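Local structure of aminopeptidase C (Lactobacillus rhamnosus, 4K7C) at residues A[134-139]-A[175-180]. The protein is a cysteine aminopeptidase of the papain-like C1 family that probably removes amino acids from the N-termini of peptides and assembles as a hexamer. Sequence-based numbering, arbitrary orientation.
Sequences TPQQDG and LLNLKL
From its CB, the side chain of Q136, in the loop between helices 126-133 and 142-152, leaves in the crowded position, with CG between the backbone N and the carbonyl carbon (chi1 55°), and a second bend at chi2 (86°) folds it against helix 170-192. There Q136 CG lies 3.8 Å from L180 CD1, while Q136 CD rests 3.8 Å from L176 CD2, so the two leucines, one turn apart, form an apolar floor under successive atoms. Q136 CG also comes within 3.4 Å of N177 OD1, a contact without a hydrogen bond. OE1 is hydrogen-bonded to K104 NZ on helix 96-117. NE2 bonds to N173 OD1, a turn before N177, and to N177 itself: Q136 NE2 to N177 OD1 is 3.0 Å and fairly straight, with the oxygen close to the glutamine's amide plane but the donor well above that of the asparagine carbonyl, the amides being 51° apart. N177 OD1 also takes a weak bond from Q136 N at 3.4 Å, and a water donates to Q136 O at 2.7 Å and accepts from N177 ND2 at 2.9 Å. Beside this, P135 CB packs on L180 CD1 at 3.7 Å, and both residues touch F111. N177 thus pins buried P135 and Q136 to the helix through one good bond, one weak bond and a water; K104 probably polarises the glutamine amide and strengthens NE2 as a donor.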
ATOM      1  N   THR A 134     -32.781  16.522 -13.645  1.00 21.31           N
ATOM      2  CA  THR A 134     -31.480  17.059 -13.379  1.00 21.04           C
ATOM      3  C   THR A 134     -31.562  18.516 -12.937  1.00 19.08           C
ATOM      4  O   THR A 134     -31.295  19.431 -13.753  1.00 21.81           O
ATOM      5  CB  THR A 134     -30.545  16.935 -14.582  1.00 22.84           C
ATOM      6  OG1 THR A 134     -30.686  15.655 -15.179  1.00 27.29           O
ATOM      7  CG2 THR A 134     -29.155  17.071 -14.163  1.00 26.43           C
ATOM      8  N   PRO A 135     -32.028  18.759 -11.699  1.00 18.13           N
ATOM      9  CA  PRO A 135     -32.246  20.187 -11.360  1.00 19.78           C
ATOM     10  C   PRO A 135     -31.048  21.106 -11.566  1.00 20.43           C
ATOM     11  O   PRO A 135     -31.183  22.192 -12.140  1.00 19.26           O
ATOM     12  CB  PRO A 135     -32.682  20.120  -9.874  1.00 20.33           C
ATOM     13  CG  PRO A 135     -33.239  18.770  -9.722  1.00 18.86           C
ATOM     14  CD  PRO A 135     -32.326  17.916 -10.537  1.00 18.92           C
ATOM     15  N   GLN A 136     -29.877  20.677 -11.137  1.00 19.05           N
ATOM     16  CA  GLN A 136     -28.644  21.265 -11.556  1.00 17.96           C
ATOM     17  C   GLN A 136     -27.597  20.176 -11.667  1.00 17.41           C
ATOM     18  O   GLN A 136     -27.844  19.045 -11.267  1.00 19.82           O
ATOM     19  CB  GLN A 136     -28.224  22.353 -10.601  1.00 17.07           C
ATOM     20  CG  GLN A 136     -28.130  21.871  -9.154  1.00 18.38           C
ATOM     21  CD  GLN A 136     -26.774  21.254  -8.828  1.00 18.16           C
ATOM     22  OE1 GLN A 136     -25.697  21.803  -9.140  1.00 18.40           O
ATOM     23  NE2 GLN A 136     -26.812  20.115  -8.218  1.00 17.73           N
ATOM     24  N   GLN A 137     -26.437  20.519 -12.176  1.00 19.00           N
ATOM     25  CA  GLN A 137     -25.315  19.606 -12.206  1.00 20.40           C
ATOM     26  C   GLN A 137     -24.028  20.396 -12.267  1.00 18.42           C
ATOM     27  O   GLN A 137     -24.032  21.613 -12.417  1.00 19.36           O
ATOM     28  CB  GLN A 137     -25.457  18.675 -13.415  1.00 22.84           C
ATOM     29  CG  GLN A 137     -25.495  19.369 -14.775  1.00 24.21           C
ATOM     30  CD  GLN A 137     -25.736  18.406 -15.936  1.00 33.34           C
ATOM     31  OE1 GLN A 137     -24.897  17.609 -16.228  1.00 33.55           O
ATOM     32  NE2 GLN A 137     -26.889  18.515 -16.604  1.00 35.52           N
ATOM     33  N   ASP A 138     -22.916  19.698 -12.173  1.00 18.15           N
ATOM     34  CA  ASP A 138     -21.581  20.339 -12.253  1.00 16.89           C
ATOM     35  C   ASP A 138     -21.232  20.930 -13.584  1.00 17.17           C
ATOM     36  O   ASP A 138     -20.541  21.932 -13.606  1.00 17.09           O
ATOM     37  CB  ASP A 138     -20.441  19.395 -11.832  1.00 17.92           C
ATOM     38  CG  ASP A 138     -20.419  19.074 -10.333  1.00 19.45           C
ATOM     39  OD1 ASP A 138     -21.264  19.509  -9.508  1.00 18.83           O
ATOM     40  OD2 ASP A 138     -19.537  18.257  -9.924  1.00 19.43           O
ATOM     41  N   GLY A 139     -21.645  20.290 -14.698  1.00 17.38           N
ATOM     42  CA  GLY A 139     -21.227  20.701 -15.991  1.00 17.49           C
ATOM     43  C   GLY A 139     -21.804  21.998 -16.553  1.00 17.68           C
ATOM     44  O   GLY A 139     -22.862  22.504 -16.106  1.00 18.48           O
ATOM     45  N   LEU A 175     -27.770  16.694  -2.117  1.00 16.36           N
ATOM     46  CA  LEU A 175     -28.565  17.505  -1.166  1.00 16.09           C
ATOM     47  C   LEU A 175     -29.145  18.723  -1.858  1.00 17.80           C
ATOM     48  O   LEU A 175     -30.322  19.016  -1.658  1.00 18.27           O
ATOM     49  CB  LEU A 175     -27.695  17.987   0.032  1.00 18.17           C
ATOM     50  CG  LEU A 175     -28.417  18.820   1.098  1.00 19.25           C
ATOM     51  CD1 LEU A 175     -29.537  17.995   1.720  1.00 20.86           C
ATOM     52  CD2 LEU A 175     -27.370  19.334   2.125  1.00 20.49           C
ATOM     53  N   LEU A 176     -28.406  19.293  -2.802  1.00 17.60           N
ATOM     54  CA  LEU A 176     -28.932  20.501  -3.436  1.00 19.18           C
ATOM     55  C   LEU A 176     -30.113  20.098  -4.369  1.00 20.82           C
ATOM     56  O   LEU A 176     -31.131  20.792  -4.437  1.00 18.82           O
ATOM     57  CB  LEU A 176     -27.844  21.278  -4.159  1.00 20.43           C
ATOM     58  CG  LEU A 176     -28.282  22.566  -4.880  1.00 18.55           C
ATOM     59  CD1 LEU A 176     -28.903  23.495  -3.858  1.00 18.85           C
ATOM     60  CD2 LEU A 176     -27.043  23.131  -5.513  1.00 18.94           C
ATOM     61  N   ASN A 177     -29.956  18.977  -5.049  1.00 17.81           N
ATOM     62  CA  ASN A 177     -31.023  18.495  -5.939  1.00 17.51           C
ATOM     63  C   ASN A 177     -32.268  18.193  -5.139  1.00 17.97           C
ATOM     64  O   ASN A 177     -33.384  18.498  -5.570  1.00 18.31           O
ATOM     65  CB  ASN A 177     -30.509  17.298  -6.760  1.00 18.88           C
ATOM     66  CG  ASN A 177     -29.643  17.708  -7.875  1.00 18.44           C
ATOM     67  OD1 ASN A 177     -29.530  18.903  -8.243  1.00 19.45           O
ATOM     68  ND2 ASN A 177     -28.977  16.746  -8.456  1.00 17.94           N
ATOM     69  N   LEU A 178     -32.083  17.644  -3.941  1.00 17.21           N
ATOM     70  CA  LEU A 178     -33.224  17.304  -3.089  1.00 16.09           C
ATOM     71  C   LEU A 178     -33.944  18.584  -2.701  1.00 19.45           C
ATOM     72  O   LEU A 178     -35.176  18.752  -2.854  1.00 18.93           O
ATOM     73  CB  LEU A 178     -32.747  16.577  -1.888  1.00 17.72           C
ATOM     74  CG  LEU A 178     -33.662  16.507  -0.664  1.00 18.72           C
ATOM     75  CD1 LEU A 178     -35.034  15.938  -0.995  1.00 20.40           C
ATOM     76  CD2 LEU A 178     -33.040  15.759   0.504  1.00 18.40           C
ATOM     77  N   LYS A 179     -33.127  19.555  -2.294  1.00 18.26           N
ATOM     78  CA  LYS A 179     -33.647  20.892  -1.889  1.00 15.96           C
ATOM     79  C   LYS A 179     -34.446  21.545  -3.063  1.00 16.38           C
ATOM     80  O   LYS A 179     -35.590  22.046  -2.876  1.00 19.06           O
ATOM     81  CB  LYS A 179     -32.486  21.803  -1.438  1.00 18.40           C
ATOM     82  CG  LYS A 179     -32.891  23.228  -1.077  1.00 15.95           C
ATOM     83  CD  LYS A 179     -33.904  23.323   0.031  1.00 19.42           C
ATOM     84  CE  LYS A 179     -33.947  24.693   0.703  1.00 22.90           C
ATOM     85  NZ  LYS A 179     -34.097  25.754  -0.245  1.00 21.87           N
ATOM     86  N   LEU A 180     -33.874  21.551  -4.253  1.00 15.99           N
ATOM     87  CA  LEU A 180     -34.490  22.184  -5.392  1.00 17.92           C
ATOM     88  C   LEU A 180     -35.767  21.503  -5.774  1.00 18.47           C
ATOM     89  O   LEU A 180     -36.799  22.180  -6.011  1.00 18.91           O
ATOM     90  CB  LEU A 180     -33.578  22.257  -6.580  1.00 17.34           C
ATOM     91  CG  LEU A 180     -32.307  23.055  -6.435  1.00 16.87           C
ATOM     92  CD1 LEU A 180     -31.421  22.859  -7.647  1.00 18.42           C
ATOM     93  CD2 LEU A 180     -32.620  24.553  -6.154  1.00 18.64           C
TER
HETATM   94  O   HOH W   1     -27.146  16.543 -10.737  1.00 25.66           O